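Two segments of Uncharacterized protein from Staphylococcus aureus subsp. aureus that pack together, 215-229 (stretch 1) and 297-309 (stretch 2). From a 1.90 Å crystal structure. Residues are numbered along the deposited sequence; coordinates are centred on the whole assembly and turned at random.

Stretch 1 215-229: EMRKLKGLKPLKINS
Stretch 2, residues 297-309: SRLLNSKYDEMGG

A single buried arginine ties together three backbone carbonyls here, Leu-299 O, Asn-301 O and Lys-223 O. Arg-217, in the last turns of a helix, leaves its CA sideways to the other stretch, but chi angles of -73° (m), 180° (t), 67° (p) and 83° bring its guanidinium round to it. Arg-217 NH1 donates to Leu-299 O at 2.8 Å and to Asn-301 O at 2.9 Å; Arg-217 NH2 also reaches Asn-301 O, at 3.2 Å. Both carbonyls lie at the guanidinium edge, near its plane, where the N-H bonds point. On its own stretch, Arg-217 NE and Arg-217 NH2 donate to Lys-223 O at 2.8 and 3.0 Å. The group thus links the end of one helix and the residues after it to the loop leaving the other, using main-chain acceptors alone.

In stretch 2 the helix runs through Leu-299, and Leu-300 (phi/psi -101/28) is the first residue to leave helical angles; Asn-301 (-79/121) is extended. In stretch 1, Lys-220 (-94/13) and Gly-221 (71/19) turn the chain, the positive phi by itself favouring glycine, and Leu-222 N closes the turn on Arg-217 O at 3.0 Å. Residues 222 to 227 then run extended, with phi from -93 to -70° and psi from 127 to 156°.

Leucines pack around the polar knot. Leu-222 (m, t) points toward stretch 2, its CD1 3.9 Å from Leu-300 CB and its CD2 3.9 Å from Ser-302 CB. Leu-300 (m, t) has its CA-to-CB bond away overall, yet its end comes nearer, CD1 lying 3.8 Å from Lys-220 NZ. Asn-301 (chi1 t) turns away and accepts at OD1 from Lys-303 N, 3.1 Å off, bracing its own loop.

Beyond the loops the chains pair as a short parallel sheet, Lys-226 opposite Glu-306 (CA to CA 4.6 Å) and Ile-227 opposite Met-307 (CA to CA 5.2 Å). The hydrogen bonds alternate in donor strand: Lys-226 N to Asp-305 O at 3.0 Å, Met-307 N to Lys-226 O at 2.9 Å, Asn-228 N to Met-307 O at 2.8 Å. Close CA-H...O contacts supplement them, Glu-306 CA to Lys-226 O at 3.2 Å and Ile-227 CA to Met-307 O at 3.4 Å.

Leu-225 (m, t) covers the entry to this ladder, with CD2 4.0 Å from Tyr-304 CB and CB 3.9 Å from Met-307 CG. Met-307, a selenomethionine, is p, t, t and shares a sheet face with Ile-227, whose CG1 lies 4.2 Å from Met-307 CE. Lys-226 and Glu-306 occupy the other face.

Asn-228 (chi1 t) ends the pairing at a helix N-cap, its side chain capping a backbone nitrogen just past the stretch, while its ND2 lies 2.9 Å from Glu-306 OE1. Across from it, Gly-308 leaves room: an ideal CB there would sit 2.8 Å from Asn-228 O, a clash.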

# COMPACT_ATOMS: atom_id res chain seq x y z
N GLU A 215 10.11 2.03 3.20
CA GLU A 215 10.17 0.64 3.69
C GLU A 215 10.59 -0.29 2.56
O GLU A 215 11.41 -1.18 2.78
CB GLU A 215 8.82 0.17 4.26
CG GLU A 215 8.44 0.82 5.58
CD GLU A 215 9.45 0.63 6.70
OE1 GLU A 215 9.97 -0.50 6.85
OE2 GLU A 215 9.73 1.62 7.41
N MSE A 216 10.07 -0.07 1.34
CA MSE A 216 10.43 -0.88 0.17
C MSE A 216 11.90 -0.68 -0.17
O MSE A 216 12.60 -1.65 -0.45
CB MSE A 216 9.54 -0.54 -1.04
CG MSE A 216 8.06 -0.89 -0.83
SE MSE A 216 7.75 -2.79 -0.60
CE MSE A 216 7.64 -2.84 1.46
N ARG A 217 12.37 0.57 -0.11
CA ARG A 217 13.79 0.87 -0.34
C ARG A 217 14.68 0.19 0.72
O ARG A 217 15.72 -0.37 0.36
CB ARG A 217 14.02 2.39 -0.34
CG ARG A 217 13.48 3.08 -1.59
CD ARG A 217 13.74 4.57 -1.55
NE ARG A 217 15.17 4.88 -1.63
CZ ARG A 217 15.89 4.95 -2.75
NH1 ARG A 217 15.31 4.73 -3.93
NH2 ARG A 217 17.18 5.23 -2.70
N LYS A 218 14.28 0.24 2.01
CA LYS A 218 15.06 -0.39 3.09
C LYS A 218 15.17 -1.91 2.90
O LYS A 218 16.24 -2.45 3.17
CB LYS A 218 14.48 -0.08 4.49
CG LYS A 218 14.87 1.31 5.00
CD LYS A 218 14.39 1.57 6.43
CE LYS A 218 12.89 1.67 6.56
NZ LYS A 218 12.49 2.16 7.91
N LEU A 219 14.13 -2.60 2.39
CA LEU A 219 14.23 -4.05 2.14
C LEU A 219 15.31 -4.39 1.11
O LEU A 219 15.88 -5.48 1.19
CB LEU A 219 12.90 -4.65 1.66
CG LEU A 219 11.77 -4.70 2.68
CD1 LEU A 219 10.49 -5.17 2.01
CD2 LEU A 219 12.12 -5.61 3.84
N LYS A 220 15.58 -3.49 0.15
CA LYS A 220 16.61 -3.70 -0.88
C LYS A 220 17.97 -3.09 -0.48
O LYS A 220 18.86 -3.03 -1.33
CB LYS A 220 16.15 -3.12 -2.22
CG LYS A 220 14.74 -3.56 -2.67
CD LYS A 220 14.52 -5.08 -2.65
CE LYS A 220 13.17 -5.46 -3.23
NZ LYS A 220 13.18 -5.56 -4.71
N GLY A 221 18.14 -2.69 0.78
CA GLY A 221 19.40 -2.12 1.25
C GLY A 221 19.72 -0.73 0.73
O GLY A 221 20.88 -0.32 0.78
N LEU A 222 18.71 0.01 0.25
CA LEU A 222 18.87 1.37 -0.27
C LEU A 222 18.64 2.40 0.81
O LEU A 222 17.91 2.13 1.77
CB LEU A 222 17.89 1.65 -1.42
CG LEU A 222 17.98 0.74 -2.63
CD1 LEU A 222 16.78 0.92 -3.52
CD2 LEU A 222 19.26 0.98 -3.40
N LYS A 223 19.23 3.59 0.65
CA LYS A 223 19.04 4.68 1.60
C LYS A 223 17.63 5.26 1.44
O LYS A 223 17.13 5.33 0.31
CB LYS A 223 20.09 5.79 1.38
CG LYS A 223 21.52 5.34 1.66
CD LYS A 223 22.51 6.49 1.48
CE LYS A 223 23.94 6.05 1.71
NZ LYS A 223 24.89 7.19 1.55
N PRO A 224 16.96 5.65 2.53
CA PRO A 224 15.62 6.25 2.38
C PRO A 224 15.71 7.64 1.76
O PRO A 224 16.72 8.31 1.92
CB PRO A 224 15.09 6.31 3.82
CG PRO A 224 16.30 6.39 4.66
CD PRO A 224 17.40 5.65 3.94
N LEU A 225 14.68 8.04 1.01
CA LEU A 225 14.67 9.36 0.37
C LEU A 225 14.20 10.40 1.36
O LEU A 225 13.30 10.12 2.15
CB LEU A 225 13.78 9.36 -0.87
CG LEU A 225 14.11 8.30 -1.93
CD1 LEU A 225 13.16 8.38 -3.09
CD2 LEU A 225 15.54 8.44 -2.42
N LYS A 226 14.82 11.58 1.35
CA LYS A 226 14.42 12.67 2.24
C LYS A 226 13.24 13.40 1.61
O LYS A 226 13.15 13.47 0.39
CB LYS A 226 15.59 13.64 2.51
CG LYS A 226 16.71 12.99 3.30
CD LYS A 226 17.73 14.01 3.77
CE LYS A 226 18.81 13.40 4.64
NZ LYS A 226 19.67 14.44 5.26
N ILE A 227 12.32 13.90 2.42
CA ILE A 227 11.13 14.58 1.89
C ILE A 227 11.51 16.03 1.58
O ILE A 227 12.09 16.70 2.43
CB ILE A 227 9.94 14.45 2.86
CG1 ILE A 227 9.51 12.96 2.94
CG2 ILE A 227 8.76 15.32 2.41
CD1 ILE A 227 8.99 12.56 4.24
N ASN A 228 11.24 16.49 0.35
CA ASN A 228 11.53 17.85 -0.10
C ASN A 228 10.21 18.60 -0.31
O ASN A 228 9.40 18.19 -1.14
CB ASN A 228 12.34 17.82 -1.39
CG ASN A 228 12.86 19.18 -1.77
OD1 ASN A 228 12.12 20.01 -2.32
ND2 ASN A 228 14.10 19.47 -1.43
N SER A 229 9.99 19.71 0.43
CA SER A 229 8.75 20.49 0.34
C SER A 229 8.58 21.19 -1.03
O SER A 229 7.44 21.39 -1.44
CB SER A 229 8.69 21.52 1.46
OG SER A 229 9.84 22.35 1.46
N SER A 297 11.85 0.78 -11.05
CA SER A 297 13.22 1.30 -11.18
C SER A 297 13.36 2.69 -10.56
O SER A 297 14.42 2.99 -10.00
CB SER A 297 13.68 1.32 -12.65
OG SER A 297 13.06 2.32 -13.43
N ARG A 298 12.31 3.53 -10.59
CA ARG A 298 12.35 4.85 -9.97
C ARG A 298 12.28 4.74 -8.44
O ARG A 298 13.07 5.39 -7.76
CB ARG A 298 11.20 5.75 -10.48
CG ARG A 298 11.38 6.18 -11.93
CD ARG A 298 10.06 6.50 -12.59
NE ARG A 298 10.21 6.83 -14.00
CZ ARG A 298 9.21 6.95 -14.87
NH1 ARG A 298 7.95 6.75 -14.47
NH2 ARG A 298 9.45 7.24 -16.14
N LEU A 299 11.36 3.91 -7.91
CA LEU A 299 11.24 3.71 -6.45
C LEU A 299 12.54 3.17 -5.85
O LEU A 299 12.93 3.61 -4.77
CB LEU A 299 10.12 2.70 -6.11
CG LEU A 299 8.68 3.18 -6.15
CD1 LEU A 299 7.73 2.00 -6.08
CD2 LEU A 299 8.38 4.14 -5.01
N LEU A 300 13.18 2.22 -6.54
CA LEU A 300 14.40 1.57 -6.07
C LEU A 300 15.67 2.12 -6.73
O LEU A 300 16.67 1.41 -6.81
CB LEU A 300 14.30 0.06 -6.35
CG LEU A 300 13.01 -0.61 -5.88
CD1 LEU A 300 12.99 -2.06 -6.30
CD2 LEU A 300 12.83 -0.47 -4.36
N ASN A 301 15.65 3.39 -7.17
CA ASN A 301 16.82 3.98 -7.79
C ASN A 301 17.83 4.38 -6.72
O ASN A 301 17.50 5.18 -5.84
CB ASN A 301 16.42 5.19 -8.62
CG ASN A 301 17.42 5.54 -9.68
OD1 ASN A 301 18.63 5.46 -9.46
ND2 ASN A 301 16.94 5.95 -10.84
N SER A 302 19.05 3.84 -6.78
CA SER A 302 20.09 4.17 -5.80
C SER A 302 20.59 5.62 -5.94
O SER A 302 21.10 6.17 -4.97
CB SER A 302 21.28 3.22 -5.95
OG SER A 302 21.79 3.24 -7.27
N LYS A 303 20.45 6.24 -7.13
CA LYS A 303 20.94 7.60 -7.36
C LYS A 303 20.04 8.68 -6.72
O LYS A 303 20.57 9.70 -6.30
CB LYS A 303 21.13 7.88 -8.86
N TYR A 304 18.71 8.46 -6.63
CA TYR A 304 17.83 9.47 -6.02
C TYR A 304 18.06 9.59 -4.52
O TYR A 304 18.34 8.58 -3.86
CB TYR A 304 16.34 9.18 -6.27
CG TYR A 304 15.92 9.10 -7.72
CD1 TYR A 304 16.39 10.01 -8.66
CD2 TYR A 304 14.97 8.18 -8.15
CE1 TYR A 304 15.99 9.96 -9.99
CE2 TYR A 304 14.56 8.11 -9.47
CZ TYR A 304 15.07 9.00 -10.39
OH TYR A 304 14.69 8.95 -11.71
N ASP A 305 17.99 10.82 -3.99
CA ASP A 305 18.16 11.07 -2.56
C ASP A 305 16.99 11.89 -1.97
O ASP A 305 16.94 12.03 -0.75
CB ASP A 305 19.50 11.76 -2.26
CG ASP A 305 19.95 12.80 -3.27
OD1 ASP A 305 19.08 13.54 -3.78
OD2 ASP A 305 21.16 12.84 -3.57
N GLU A 306 16.04 12.40 -2.79
CA GLU A 306 14.90 13.18 -2.31
C GLU A 306 13.64 12.85 -3.07
O GLU A 306 13.70 12.38 -4.21
CB GLU A 306 15.17 14.69 -2.48
CG GLU A 306 16.31 15.21 -1.63
CD GLU A 306 16.55 16.70 -1.74
OE1 GLU A 306 15.79 17.38 -2.48
OE2 GLU A 306 17.50 17.20 -1.10
N MSE A 307 12.50 13.14 -2.45
CA MSE A 307 11.19 12.93 -3.06
C MSE A 307 10.18 13.93 -2.51
O MSE A 307 10.37 14.51 -1.44
CB MSE A 307 10.71 11.49 -2.84
CG MSE A 307 10.38 11.16 -1.38
SE MSE A 307 9.78 9.32 -1.13
CE MSE A 307 9.94 9.35 0.80
N GLY A 308 9.10 14.10 -3.24
CA GLY A 308 8.00 14.96 -2.85
C GLY A 308 6.79 14.57 -3.66
O GLY A 308 6.93 14.27 -4.84
N GLY A 309 5.64 14.50 -3.03
CA GLY A 309 4.45 14.06 -3.75
C GLY A 309 3.19 14.75 -3.33
O GLY A 309 3.21 15.74 -2.60